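Agglutinin alpha chain (PDB 4R6R) binds D-galactose and the T-antigen disaccharide Gal-beta1,3-GalNAc as a plant lectin, recognises human IgA-1 and stimulates T and B cells. Local coordinates at residues Leu17-Glu22 / Thr52-Ser57; Glu22-Asp27 / Gly121-Tyr126; Val30-Asn35 / Val114-Ser119; Met66-Tyr71 / Arg82-Lys87. All coordinates share one frame; numbering follows the deposited sequence.

Overall arrangement
The chain folds as a beta-prism I, three antiparallel sheets around a common core. From the N terminus, contact 1 comes first: strand 11-19 pairs with strand 52-57 and closes one sheet. Contact 2 opens at the turn that follows strand 11-19, shares Glu-22 with contact 1, and reaches the sugar-binding loop near the C terminus. The segments of contacts 1 and 2 alternate along the chain, as do those of contacts 1 and 3. Contact 3 lies within the span of contact 2 and packs strand 25-34 on strand 110-120 of another sheet. Contact 4, the hairpin of the third sheet, falls inside both spans. Phe-86 and Phe-116 link contacts 4 and 3.

Contact 1: residues Leu17-Glu22 / Thr52-Ser57; sequences LSYNKE and TPVKIS. With EDO (1,2-ethanediol), chain J.
Tyr-19 and Thr-52 meet through a CH-pi contact. Thr-52 CB sits over one face of the ring, 4.2 Å from the ring centroid and offset toward the rim. CG2 of the same threonine lies 3.7 Å from Tyr-19 OH. It stands anti to the backbone N of Thr-52, which carries it toward the hydroxyl end. Val-54 CG1 comes to the edge of the ring, 4.1 Å from Tyr-19 CE1. The same methyl touches Leu-17 CD1 at 3.7 Å, and these two side chains lie side by side, pointing the same way. Antiparallel pairing sets this register. Leu-17 and Val-54 form a hydrogen-bonded pair, as do Tyr-19 and Thr-52, with the non-hydrogen-bonded pair Ser-18 and Pro-53 between them. Val-54 N bonds to Leu-17 O at 2.8 Å, and Thr-52 N to Tyr-19 O at 2.7 Å. Strand 52-57 is an outermost strand, within this chain, of a four-stranded sheet of the beta-prism fold. Beyond this shell, Tyr-96 meets the Tyr-19 ring, and Phe-86 packs on Leu-17 and Ile-56. Ser-18 OG turns to the other face of the sheet and bonds to Asp-27 N. Past the strand, Asn-20 OD1 accepts from Glu-22 N at 2.9 Å and forms an Asx turn.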
loop_
_atom_site.group_PDB
_atom_site.type_symbol
_atom_site.label_atom_id
_atom_site.label_comp_id
_atom_site.label_asym_id
_atom_site.label_seq_id
_atom_site.Cartn_x
_atom_site.Cartn_y
_atom_site.Cartn_z
ATOM N N LEU A 17 18.721 -14.592 -16.791
ATOM C CA LEU A 17 17.792 -15.419 -17.556
ATOM C C LEU A 17 18.546 -16.015 -18.742
ATOM O O LEU A 17 19.723 -15.652 -19.023
ATOM C CB LEU A 17 16.546 -14.643 -17.999
ATOM C CG LEU A 17 16.784 -13.507 -19.003
ATOM C CD1 LEU A 17 16.852 -14.046 -20.436
ATOM C CD2 LEU A 17 15.608 -12.539 -18.938
ATOM N N SER A 18 17.950 -17.054 -19.299
ATOM C CA SER A 18 18.541 -17.616 -20.510
ATOM C C SER A 18 17.497 -17.637 -21.578
ATOM O O SER A 18 16.298 -17.613 -21.321
ATOM C CB SER A 18 19.200 -18.929 -20.240
ATOM O OG SER A 18 18.214 -19.953 -20.067
ATOM N N TYR A 19 17.948 -17.670 -22.840
ATOM C CA TYR A 19 17.045 -17.628 -23.982
ATOM C C TYR A 19 17.667 -18.257 -25.186
ATOM O O TYR A 19 18.858 -18.544 -25.229
ATOM C CB TYR A 19 16.704 -16.145 -24.322
ATOM C CG TYR A 19 17.913 -15.367 -24.843
ATOM C CD1 TYR A 19 18.767 -14.751 -23.941
ATOM C CD2 TYR A 19 18.241 -15.274 -26.224
ATOM C CE1 TYR A 19 19.915 -14.087 -24.374
ATOM C CE2 TYR A 19 19.376 -14.578 -26.642
ATOM C CZ TYR A 19 20.167 -13.975 -25.688
ATOM O OH TYR A 19 21.333 -13.270 -26.075
ATOM N N ASN A 20 16.793 -18.575 -26.142
ATOM C CA ASN A 20 17.253 -19.159 -27.422
ATOM C C ASN A 20 16.633 -18.275 -28.511
ATOM O O ASN A 20 15.453 -17.955 -28.462
ATOM C CB ASN A 20 16.794 -20.605 -27.466
ATOM C CG ASN A 20 17.319 -21.367 -28.672
ATOM O OD1 ASN A 20 17.072 -20.964 -29.791
ATOM N ND2 ASN A 20 17.944 -22.551 -28.435
ATOM N N LYS A 21 17.472 -17.876 -29.498
ATOM C CA LYS A 21 17.048 -16.995 -30.532
ATOM C C LYS A 21 16.138 -17.665 -31.582
ATOM O O LYS A 21 15.667 -16.987 -32.470
ATOM C CB LYS A 21 18.304 -16.421 -31.227
ATOM C CG LYS A 21 19.215 -15.614 -30.294
ATOM C CD LYS A 21 20.438 -15.178 -31.119
ATOM C CE LYS A 21 21.321 -14.254 -30.239
ATOM N NZ LYS A 21 22.547 -13.870 -30.994
ATOM N N GLU A 22 15.853 -18.958 -31.424
ATOM C CA GLU A 22 14.895 -19.611 -32.270
ATOM C C GLU A 22 13.696 -20.093 -31.533
ATOM O O GLU A 22 12.712 -20.494 -32.194
ATOM C CB GLU A 22 15.486 -20.773 -33.078
ATOM C CG GLU A 22 16.622 -20.291 -34.005
ATOM C CD GLU A 22 17.109 -21.347 -34.971
ATOM O OE1 GLU A 22 16.574 -22.478 -34.891
ATOM O OE2 GLU A 22 18.057 -21.077 -35.759
ATOM N N THR A 52 21.230 -19.434 -24.219
ATOM C CA THR A 52 22.258 -18.402 -23.980
ATOM C C THR A 52 21.947 -17.626 -22.701
ATOM O O THR A 52 20.845 -17.091 -22.613
ATOM C CB THR A 52 22.180 -17.451 -25.155
ATOM O OG1 THR A 52 22.589 -18.212 -26.315
ATOM C CG2 THR A 52 23.143 -16.279 -25.023
ATOM N N PRO A 53 22.853 -17.615 -21.740
ATOM C CA PRO A 53 22.579 -16.821 -20.519
ATOM C C PRO A 53 22.881 -15.353 -20.692
ATOM O O PRO A 53 23.743 -14.913 -21.446
ATOM C CB PRO A 53 23.598 -17.382 -19.508
ATOM C CG PRO A 53 24.781 -17.821 -20.391
ATOM C CD PRO A 53 24.074 -18.446 -21.566
ATOM N N VAL A 54 22.113 -14.552 -19.970
ATOM C CA VAL A 54 22.384 -13.120 -19.917
ATOM C C VAL A 54 22.189 -12.631 -18.465
ATOM O O VAL A 54 21.283 -13.083 -17.736
ATOM C CB VAL A 54 21.562 -12.296 -20.910
ATOM C CG1 VAL A 54 20.108 -12.386 -20.596
ATOM C CG2 VAL A 54 22.008 -10.817 -20.896
ATOM N N LYS A 55 23.080 -11.705 -18.048
ATOM C CA LYS A 55 23.028 -11.191 -16.687
ATOM C C LYS A 55 22.672 -9.717 -16.802
ATOM O O LYS A 55 23.417 -8.957 -17.464
ATOM C CB LYS A 55 24.397 -11.329 -16.001
ATOM C CG LYS A 55 24.377 -10.866 -14.551
ATOM C CD LYS A 55 25.800 -10.863 -13.997
ATOM C CE LYS A 55 26.239 -12.289 -13.702
ATOM N NZ LYS A 55 25.290 -12.896 -12.719
ATOM N N ILE A 56 21.531 -9.322 -16.215
ATOM C CA ILE A 56 21.099 -7.902 -16.242
ATOM C C ILE A 56 21.365 -7.408 -14.837
ATOM O O ILE A 56 20.606 -7.626 -13.885
ATOM C CB ILE A 56 19.609 -7.826 -16.557
ATOM C CG1 ILE A 56 19.367 -8.479 -17.932
ATOM C CG2 ILE A 56 19.051 -6.385 -16.376
ATOM C CD1 ILE A 56 17.918 -8.827 -18.207
ATOM N N SER A 57 22.426 -6.652 -14.694
ATOM C CA SER A 57 22.850 -6.162 -13.413
ATOM C C SER A 57 22.444 -4.703 -13.267
ATOM O O SER A 57 23.022 -3.818 -13.899
ATOM C CB SER A 57 24.408 -6.273 -13.273
ATOM O OG SER A 57 24.778 -7.634 -13.199
HETATM C C1 EDO J . 26.632 -8.790 -17.939
HETATM O O1 EDO J . 26.415 -8.356 -16.583
HETATM C C2 EDO J . 28.012 -9.435 -18.060
HETATM O O2 EDO J . 27.982 -10.796 -17.594
#

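Contact 2: residues Glu22-Asp27 / Gly121-Tyr126; sequences ETAIGD and GYWLDY. With 147 (4-nitrophenyl beta-D-galactopyranoside), chain I.
The Trp-123 indole has Ile-25 O at its edge, near the ring plane and 3.7 Å from Trp-123 CD1. One face carries Tyr-122 CB, offset toward the rim. Ala-24 CB approaches the ring obliquely, 3.8 Å from Trp-123 CG. The loop 121-123 leads into strand 124-132 and forms part of the galactose site of the beta-prism lectin. Thr-23 crosses the indole at about a right angle. A water in the ring plane accepts from Trp-123 NE1 and also bonds to Thr-23 OG1, so it bridges the two side chains. Leu-124 N bonds to Ile-25 O at 2.9 Å, from above the carbonyl plane. The side chains of Ile-25 and Leu-124 lie side by side, with Ile-25 CG2 3.9 Å from Leu-124 CD2. Tyr-122 N donates to galactoside O5 almost straight, at 171°, and Trp-123 N to O6. Gly-1 N also binds the ligand. Ser-119 OG bonds to Asp-125 OD2, and Asp-125 OD1 accepts from sugar O6 at 2.7 Å.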
loop_
_atom_site.group_PDB
_atom_site.type_symbol
_atom_site.label_atom_id
_atom_site.label_comp_id
_atom_site.label_asym_id
_atom_site.label_seq_id
_atom_site.Cartn_x
_atom_site.Cartn_y
_atom_site.Cartn_z
ATOM N N GLU A 22 15.853 -18.958 -31.424
ATOM C CA GLU A 22 14.895 -19.611 -32.270
ATOM C C GLU A 22 13.696 -20.093 -31.533
ATOM O O GLU A 22 12.712 -20.494 -32.194
ATOM C CB GLU A 22 15.486 -20.773 -33.078
ATOM C CG GLU A 22 16.622 -20.291 -34.005
ATOM C CD GLU A 22 17.109 -21.347 -34.971
ATOM O OE1 GLU A 22 16.574 -22.478 -34.891
ATOM O OE2 GLU A 22 18.057 -21.077 -35.759
ATOM N N THR A 23 13.689 -20.015 -30.189
ATOM C CA THR A 23 12.499 -20.558 -29.489
ATOM C C THR A 23 11.885 -19.539 -28.530
ATOM O O THR A 23 10.925 -18.875 -28.901
ATOM C CB THR A 23 12.814 -21.886 -28.781
ATOM O OG1 THR A 23 13.962 -21.763 -27.938
ATOM C CG2 THR A 23 13.145 -22.995 -29.851
ATOM N N ALA A 24 12.413 -19.480 -27.319
ATOM C CA ALA A 24 11.730 -18.734 -26.255
ATOM C C ALA A 24 12.696 -18.553 -25.056
ATOM O O ALA A 24 13.894 -18.948 -25.104
ATOM C CB ALA A 24 10.463 -19.512 -25.842
ATOM N N ILE A 25 12.141 -17.965 -23.977
ATOM C CA ILE A 25 12.873 -17.846 -22.726
ATOM C C ILE A 25 12.954 -19.192 -22.042
ATOM O O ILE A 25 11.980 -19.984 -22.025
ATOM C CB ILE A 25 12.152 -16.814 -21.792
ATOM C CG1 ILE A 25 11.963 -15.485 -22.531
ATOM C CG2 ILE A 25 12.813 -16.725 -20.406
ATOM C CD1 ILE A 25 13.308 -14.780 -22.773
ATOM N N GLY A 26 14.105 -19.474 -21.481
ATOM C CA GLY A 26 14.420 -20.639 -20.718
ATOM C C GLY A 26 14.487 -20.408 -19.210
ATOM O O GLY A 26 13.426 -20.349 -18.559
ATOM N N ASP A 27 15.695 -20.348 -18.659
ATOM C CA ASP A 27 15.859 -20.284 -17.200
ATOM C C ASP A 27 15.563 -18.819 -16.751
ATOM O O ASP A 27 15.678 -17.844 -17.561
ATOM C CB ASP A 27 17.329 -20.472 -16.848
ATOM C CG ASP A 27 17.919 -21.842 -17.284
ATOM O OD1 ASP A 27 17.201 -22.779 -17.526
ATOM O OD2 ASP A 27 19.159 -21.930 -17.267
ATOM N N GLY A 121 8.691 -24.969 -17.994
ATOM C CA GLY A 121 8.791 -26.386 -18.438
ATOM C C GLY A 121 10.019 -26.470 -19.354
ATOM O O GLY A 121 11.161 -26.158 -18.953
ATOM N N TYR A 122 9.836 -26.816 -20.648
ATOM C CA TYR A 122 10.962 -26.609 -21.604
ATOM C C TYR A 122 11.267 -25.095 -21.666
ATOM O O TYR A 122 12.428 -24.671 -21.854
ATOM C CB TYR A 122 10.566 -27.135 -23.015
ATOM C CG TYR A 122 10.672 -28.662 -23.175
ATOM C CD1 TYR A 122 10.617 -29.507 -22.099
ATOM C CD2 TYR A 122 10.954 -29.205 -24.427
ATOM C CE1 TYR A 122 10.726 -30.886 -22.226
ATOM C CE2 TYR A 122 11.111 -30.588 -24.569
ATOM C CZ TYR A 122 10.984 -31.394 -23.468
ATOM O OH TYR A 122 11.131 -32.769 -23.581
ATOM N N TRP A 123 10.184 -24.312 -21.656
ATOM C CA TRP A 123 10.320 -22.819 -21.734
ATOM C C TRP A 123 9.508 -22.187 -20.590
ATOM O O TRP A 123 8.697 -22.833 -19.917
ATOM C CB TRP A 123 9.917 -22.226 -23.100
ATOM C CG TRP A 123 10.695 -22.943 -24.152
ATOM C CD1 TRP A 123 12.042 -22.774 -24.469
ATOM C CD2 TRP A 123 10.221 -24.087 -24.947
ATOM N NE1 TRP A 123 12.403 -23.720 -25.425
ATOM C CE2 TRP A 123 11.340 -24.507 -25.752
ATOM C CE3 TRP A 123 9.020 -24.797 -25.025
ATOM C CZ2 TRP A 123 11.259 -25.611 -26.641
ATOM C CZ3 TRP A 123 8.935 -25.873 -25.956
ATOM C CH2 TRP A 123 10.034 -26.256 -26.720
ATOM N N LEU A 124 9.722 -20.867 -20.404
ATOM C CA LEU A 124 8.903 -20.069 -19.495
ATOM C C LEU A 124 7.466 -20.098 -20.054
ATOM O O LEU A 124 7.176 -19.560 -21.102
ATOM C CB LEU A 124 9.455 -18.640 -19.454
ATOM C CG LEU A 124 8.671 -17.646 -18.521
ATOM C CD1 LEU A 124 8.618 -18.122 -17.086
ATOM C CD2 LEU A 124 9.336 -16.253 -18.662
ATOM N N ASP A 125 6.580 -20.707 -19.285
ATOM C CA ASP A 125 5.196 -20.860 -19.724
ATOM C C ASP A 125 4.389 -19.609 -19.502
ATOM O O ASP A 125 3.631 -19.214 -20.359
ATOM C CB ASP A 125 4.511 -22.009 -18.951
ATOM C CG ASP A 125 5.255 -23.359 -19.088
ATOM O OD1 ASP A 125 5.475 -23.727 -20.264
ATOM O OD2 ASP A 125 5.644 -23.968 -18.052
ATOM N N TYR A 126 4.581 -18.988 -18.319
ATOM C CA TYR A 126 3.784 -17.813 -17.992
ATOM C C TYR A 126 4.516 -17.226 -16.809
ATOM O O TYR A 126 5.294 -17.904 -16.114
ATOM C CB TYR A 126 2.262 -18.136 -17.696
ATOM C CG TYR A 126 2.037 -19.071 -16.578
ATOM C CD1 TYR A 126 2.151 -18.670 -15.241
ATOM C CD2 TYR A 126 1.667 -20.423 -16.844
ATOM C CE1 TYR A 126 1.976 -19.581 -14.202
ATOM C CE2 TYR A 126 1.481 -21.334 -15.814
ATOM C CZ TYR A 126 1.623 -20.922 -14.505
ATOM O OH TYR A 126 1.420 -21.848 -13.498
HETATM C C1 147 I . 6.584 -29.358 -21.067
HETATM C C2 147 I . 5.494 -29.396 -19.960
HETATM O O2 147 I . 4.940 -30.725 -19.743
HETATM C C3 147 I . 4.345 -28.422 -20.274
HETATM O O3 147 I . 3.485 -28.360 -19.117
HETATM C C4 147 I . 4.961 -26.989 -20.615
HETATM O O4 147 I . 5.550 -26.571 -19.401
HETATM C C5 147 I . 6.085 -27.151 -21.742
HETATM C C6 147 I . 6.532 -25.833 -22.416
HETATM O O6 147 I . 7.445 -25.077 -21.594
HETATM O O5 147 I . 7.174 -27.987 -21.271
HETATM O O1 147 I . 7.544 -30.394 -20.740
HETATM O O HOH W 1 14.874 -24.100 -26.967
#

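Contact 3: residues Val30-Asn35 / Val114-Ser119; sequences VVYDLN and VGFKGS. With EDO (1,2-ethanediol), chain K.
Tyr-32 reaches from strand 25-34 to Gly-115 and Phe-116 of strand 110-120, across the core between two sheets of the beta-prism fold. Its CB points toward the other strand, and CG lies anti to the carbonyl carbon (chi1 -61°). Along one side of the ring, CD1 lies 3.9 Å from Val-114 O. CE1 then passes Gly-115 CA at 3.6 Å. Val-30 CG1, from two residues earlier, sits over the centre of one ring face. At the tip, OH accepts a weak bond from Phe-116 N at 3.1 Å, bent to 131°. The same oxygen has a stronger partner in Asp-6 OD2. The buried hydroxyl therefore has an amide and a carboxylate as partners. The side chains of Val-30 and Phe-116 cross at about a right angle, with Val-30 CG2 3.8 Å from Phe-116 CD1. Further out, Phe-9 stacks with the tyrosine ring, while Phe-28 meets Phe-116 edge-to-face. Tyr-32 OH also lies in the plane of the Phe-116 ring at its edge, 3.5 Å from CD1.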
loop_
_atom_site.group_PDB
_atom_site.type_symbol
_atom_site.label_atom_id
_atom_site.label_comp_id
_atom_site.label_asym_id
_atom_site.label_seq_id
_atom_site.Cartn_x
_atom_site.Cartn_y
_atom_site.Cartn_z
ATOM N N VAL A 30 16.307 -14.319 -10.135
ATOM C CA VAL A 30 16.403 -12.926 -9.760
ATOM C C VAL A 30 17.107 -12.758 -8.432
ATOM O O VAL A 30 16.843 -13.512 -7.474
ATOM C CB VAL A 30 14.989 -12.319 -9.644
ATOM C CG1 VAL A 30 14.992 -10.818 -9.306
ATOM C CG2 VAL A 30 14.169 -12.529 -10.950
ATOM N N VAL A 31 18.033 -11.797 -8.423
ATOM C CA VAL A 31 18.567 -11.308 -7.134
ATOM C C VAL A 31 17.747 -10.076 -6.728
ATOM O O VAL A 31 17.827 -9.038 -7.450
ATOM C CB VAL A 31 20.061 -10.940 -7.206
ATOM C CG1 VAL A 31 20.537 -10.474 -5.801
ATOM C CG2 VAL A 31 20.868 -12.157 -7.704
ATOM N N TYR A 32 16.926 -10.223 -5.702
ATOM C CA TYR A 32 16.133 -9.089 -5.232
ATOM C C TYR A 32 16.956 -8.295 -4.261
ATOM O O TYR A 32 18.019 -8.740 -3.766
ATOM C CB TYR A 32 14.871 -9.658 -4.528
ATOM C CG TYR A 32 13.989 -10.478 -5.430
ATOM C CD1 TYR A 32 13.080 -9.817 -6.293
ATOM C CD2 TYR A 32 14.109 -11.887 -5.523
ATOM C CE1 TYR A 32 12.239 -10.579 -7.129
ATOM C CE2 TYR A 32 13.264 -12.635 -6.367
ATOM C CZ TYR A 32 12.326 -11.956 -7.158
ATOM O OH TYR A 32 11.496 -12.551 -8.068
ATOM N N ASP A 33 16.399 -7.145 -3.885
ATOM C CA ASP A 33 16.833 -6.522 -2.624
ATOM C C ASP A 33 15.808 -6.884 -1.536
ATOM O O ASP A 33 14.605 -6.886 -1.800
ATOM C CB ASP A 33 16.843 -5.015 -2.735
ATOM C CG ASP A 33 17.425 -4.372 -1.466
ATOM O OD1 ASP A 33 18.632 -4.606 -1.284
ATOM O OD2 ASP A 33 16.611 -3.758 -0.712
ATOM N N LEU A 34 16.292 -7.165 -0.350
ATOM C CA LEU A 34 15.511 -7.359 0.830
ATOM C C LEU A 34 16.070 -6.458 1.942
ATOM O O LEU A 34 17.081 -6.784 2.568
ATOM C CB LEU A 34 15.491 -8.848 1.242
ATOM C CG LEU A 34 14.606 -9.080 2.505
ATOM C CD1 LEU A 34 13.110 -8.730 2.322
ATOM C CD2 LEU A 34 14.835 -10.516 2.977
ATOM N N ASN A 35 15.346 -5.372 2.135
ATOM C CA ASN A 35 15.729 -4.369 3.163
ATOM C C ASN A 35 17.215 -4.083 3.129
ATOM O O ASN A 35 17.875 -4.071 4.175
ATOM C CB ASN A 35 15.290 -4.884 4.523
ATOM C CG ASN A 35 13.836 -5.197 4.553
ATOM O OD1 ASN A 35 13.425 -6.343 4.965
ATOM N ND2 ASN A 35 13.027 -4.263 4.090
ATOM N N VAL A 114 8.447 -6.002 -7.528
ATOM C CA VAL A 114 9.100 -6.536 -6.311
ATOM C C VAL A 114 9.121 -8.040 -6.199
ATOM O O VAL A 114 9.548 -8.578 -5.170
ATOM C CB VAL A 114 8.549 -5.881 -5.019
ATOM C CG1 VAL A 114 8.884 -4.352 -5.006
ATOM C CG2 VAL A 114 7.051 -6.160 -4.878
ATOM N N GLY A 115 8.702 -8.767 -7.256
ATOM C CA GLY A 115 8.631 -10.203 -7.167
ATOM C C GLY A 115 8.132 -10.757 -8.456
ATOM O O GLY A 115 7.415 -10.094 -9.220
ATOM N N PHE A 116 8.523 -12.010 -8.710
ATOM C CA PHE A 116 8.063 -12.786 -9.884
ATOM C C PHE A 116 7.534 -14.137 -9.433
ATOM O O PHE A 116 8.036 -14.724 -8.476
ATOM C CB PHE A 116 9.190 -13.011 -10.889
ATOM C CG PHE A 116 9.649 -11.785 -11.607
ATOM C CD1 PHE A 116 10.670 -10.966 -11.070
ATOM C CD2 PHE A 116 9.114 -11.415 -12.829
ATOM C CE1 PHE A 116 11.143 -9.788 -11.698
ATOM C CE2 PHE A 116 9.610 -10.243 -13.481
ATOM C CZ PHE A 116 10.611 -9.411 -12.941
ATOM N N LYS A 117 6.555 -14.633 -10.171
ATOM C CA LYS A 117 6.104 -16.011 -10.013
ATOM C C LYS A 117 5.761 -16.462 -11.434
ATOM O O LYS A 117 5.568 -15.641 -12.360
ATOM C CB LYS A 117 4.891 -16.162 -9.069
ATOM C CG LYS A 117 3.723 -15.234 -9.475
ATOM C CD LYS A 117 2.552 -15.185 -8.485
ATOM C CE LYS A 117 1.904 -16.543 -8.407
ATOM N NZ LYS A 117 1.118 -16.829 -9.643
ATOM N N GLY A 118 5.638 -17.784 -11.610
ATOM C CA GLY A 118 5.367 -18.268 -12.953
ATOM C C GLY A 118 5.509 -19.763 -13.027
ATOM O O GLY A 118 5.378 -20.467 -12.037
ATOM N N SER A 119 5.829 -20.246 -14.232
ATOM C CA SER A 119 6.033 -21.692 -14.411
ATOM C C SER A 119 6.988 -21.865 -15.595
ATOM O O SER A 119 6.884 -21.118 -16.561
ATOM C CB SER A 119 4.679 -22.320 -14.786
ATOM O OG SER A 119 4.845 -23.707 -15.045
HETATM C C1 EDO K . 17.481 -8.477 5.294
HETATM O O1 EDO K . 18.516 -7.470 5.308
HETATM C C2 EDO K . 16.288 -7.989 6.116
HETATM O O2 EDO K . 16.722 -7.294 7.332
#

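Contact 4: residues Met66-Tyr71 / Arg82-Lys87; sequences MEVSGY and RSLTFK
Ser-69 and Thr-85 form the middle of three hydrogen-bonded pairs in this antiparallel hairpin. Ser-69 N bonds to Thr-85 O at 2.9 Å, and Thr-85 N returns the bond to Ser-69 O. Glu-67 pairs likewise with Lys-87, and Tyr-71 with Ser-83. A classic bulge lies at each end. Lys-87 O accepts from both Met-66 N, at 2.7 Å, and Glu-67 N. At the other end, Tyr-71 O takes Arg-82 N at 2.8 Å and, weakly, Ser-83 N. Two waters link polar groups across the strands. One molecule donates to Glu-67 OE1 and accepts a weak bond from Lys-87 NZ. Both chains are extended beyond CG, and Glu-67 OE1 stays 4.7 Å from Lys-87 NZ. A second water joins Ser-69 OG to Thr-85 O. Apolar contact falls on the other face, where Val-68 CG2 meets Phe-86 CD1 at 3.8 Å. The backbones come close at Gly-70, whose CA makes a CA-H...O contact with Ser-83 O at 3.2 Å; a CB here would run into that oxygen. Most of both segments belongs to the IgA-binding region. Strands 102-108 and 92-97 flank the hairpin in its beta-prism sheet, and Phe-127 and Met-129 of strand 124-132 pack against Val-68.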
loop_
_atom_site.group_PDB
_atom_site.type_symbol
_atom_site.label_atom_id
_atom_site.label_comp_id
_atom_site.label_asym_id
_atom_site.label_seq_id
_atom_site.Cartn_x
_atom_site.Cartn_y
_atom_site.Cartn_z
ATOM N N MET A 66 11.009 0.091 -15.470
ATOM C CA MET A 66 9.829 0.913 -15.803
ATOM C C MET A 66 8.839 0.207 -16.710
ATOM O O MET A 66 7.677 0.562 -16.799
ATOM C CB MET A 66 10.278 2.274 -16.404
ATOM C CG MET A 66 11.049 3.123 -15.396
ATOM S SD MET A 66 11.550 4.703 -16.185
ATOM C CE MET A 66 9.993 5.634 -16.383
ATOM N N GLU A 67 9.292 -0.791 -17.470
ATOM C CA GLU A 67 8.382 -1.515 -18.358
ATOM C C GLU A 67 8.942 -2.888 -18.600
ATOM O O GLU A 67 10.150 -3.014 -18.856
ATOM C CB GLU A 67 8.199 -0.826 -19.746
ATOM C CG GLU A 67 7.177 -1.559 -20.626
ATOM C CD GLU A 67 6.771 -0.798 -21.878
ATOM O OE1 GLU A 67 7.200 0.365 -22.053
ATOM O OE2 GLU A 67 6.003 -1.330 -22.687
ATOM N N VAL A 68 8.081 -3.901 -18.477
ATOM C CA VAL A 68 8.431 -5.250 -18.961
ATOM C C VAL A 68 7.575 -5.502 -20.145
ATOM O O VAL A 68 6.352 -5.308 -20.086
ATOM C CB VAL A 68 8.171 -6.298 -17.878
ATOM C CG1 VAL A 68 8.450 -7.689 -18.442
ATOM C CG2 VAL A 68 9.005 -5.958 -16.641
ATOM N N SER A 69 8.157 -5.964 -21.259
ATOM C CA SER A 69 7.298 -6.281 -22.415
ATOM C C SER A 69 7.856 -7.549 -23.068
ATOM O O SER A 69 8.910 -8.069 -22.691
ATOM C CB SER A 69 7.252 -5.169 -23.464
ATOM O OG SER A 69 8.558 -4.892 -23.919
ATOM N N GLY A 70 7.073 -8.083 -23.992
ATOM C CA GLY A 70 7.550 -9.309 -24.662
ATOM C C GLY A 70 6.470 -9.849 -25.549
ATOM O O GLY A 70 5.534 -9.140 -25.995
ATOM N N TYR A 71 6.674 -11.105 -25.933
ATOM C CA TYR A 71 5.731 -11.831 -26.769
ATOM C C TYR A 71 5.418 -13.163 -26.231
ATOM O O TYR A 71 6.316 -13.818 -25.659
ATOM C CB TYR A 71 6.381 -12.047 -28.206
ATOM C CG TYR A 71 6.381 -10.826 -29.044
ATOM C CD1 TYR A 71 7.373 -9.847 -28.899
ATOM C CD2 TYR A 71 5.389 -10.619 -30.010
ATOM C CE1 TYR A 71 7.345 -8.653 -29.655
ATOM C CE2 TYR A 71 5.328 -9.432 -30.728
ATOM C CZ TYR A 71 6.309 -8.476 -30.579
ATOM O OH TYR A 71 6.293 -7.314 -31.358
ATOM N N ARG A 82 7.866 -16.139 -25.416
ATOM C CA ARG A 82 8.887 -16.203 -26.450
ATOM C C ARG A 82 9.978 -15.121 -26.327
ATOM O O ARG A 82 11.114 -15.386 -26.694
ATOM C CB ARG A 82 8.272 -16.133 -27.845
ATOM C CG ARG A 82 7.401 -17.384 -28.098
ATOM C CD ARG A 82 7.193 -17.667 -29.569
ATOM N NE ARG A 82 8.447 -18.267 -30.072
ATOM C CZ ARG A 82 8.689 -18.476 -31.366
ATOM N NH1 ARG A 82 7.770 -18.144 -32.288
ATOM N NH2 ARG A 82 9.823 -18.993 -31.724
ATOM N N SER A 83 9.666 -13.914 -25.783
ATOM C CA SER A 83 10.674 -12.908 -25.609
ATOM C C SER A 83 10.308 -12.061 -24.413
ATOM O O SER A 83 9.156 -11.953 -24.045
ATOM C CB SER A 83 10.747 -12.015 -26.876
ATOM O OG SER A 83 11.657 -10.969 -26.851
ATOM N N LEU A 84 11.346 -11.453 -23.875
ATOM C CA LEU A 84 11.222 -10.414 -22.807
ATOM C C LEU A 84 12.154 -9.283 -23.119
ATOM O O LEU A 84 13.314 -9.463 -23.579
ATOM C CB LEU A 84 11.614 -10.953 -21.437
ATOM C CG LEU A 84 10.654 -11.992 -20.894
ATOM C CD1 LEU A 84 11.265 -12.704 -19.674
ATOM C CD2 LEU A 84 9.336 -11.314 -20.481
ATOM N N THR A 85 11.674 -8.092 -22.788
ATOM C CA THR A 85 12.494 -6.862 -22.774
ATOM C C THR A 85 12.245 -6.121 -21.485
ATOM O O THR A 85 11.097 -6.012 -21.035
ATOM C CB THR A 85 12.089 -5.939 -23.938
ATOM O OG1 THR A 85 12.293 -6.673 -25.159
ATOM C CG2 THR A 85 12.938 -4.632 -23.928
ATOM N N PHE A 86 13.312 -5.687 -20.856
ATOM C CA PHE A 86 13.234 -4.897 -19.617
ATOM C C PHE A 86 13.733 -3.478 -19.868
ATOM O O PHE A 86 14.935 -3.251 -20.194
ATOM C CB PHE A 86 14.099 -5.557 -18.514
ATOM C CG PHE A 86 13.615 -6.915 -18.127
ATOM C CD1 PHE A 86 12.633 -7.068 -17.149
ATOM C CD2 PHE A 86 14.131 -8.072 -18.756
ATOM C CE1 PHE A 86 12.117 -8.325 -16.819
ATOM C CE2 PHE A 86 13.614 -9.344 -18.400
ATOM C CZ PHE A 86 12.611 -9.486 -17.448
ATOM N N LYS A 87 12.846 -2.496 -19.739
ATOM C CA LYS A 87 13.272 -1.121 -19.889
ATOM C C LYS A 87 13.361 -0.525 -18.503
ATOM O O LYS A 87 12.388 -0.602 -17.731
ATOM C CB LYS A 87 12.242 -0.328 -20.713
ATOM C CG LYS A 87 12.570 1.149 -20.813
ATOM C CD LYS A 87 11.334 1.796 -21.379
ATOM C CE LYS A 87 11.425 3.301 -21.272
ATOM N NZ LYS A 87 10.337 3.834 -22.152
HETATM O O HOH W 2 7.704 2.667 -20.492
HETATM O O HOH W 3 9.915 -3.223 -22.108
#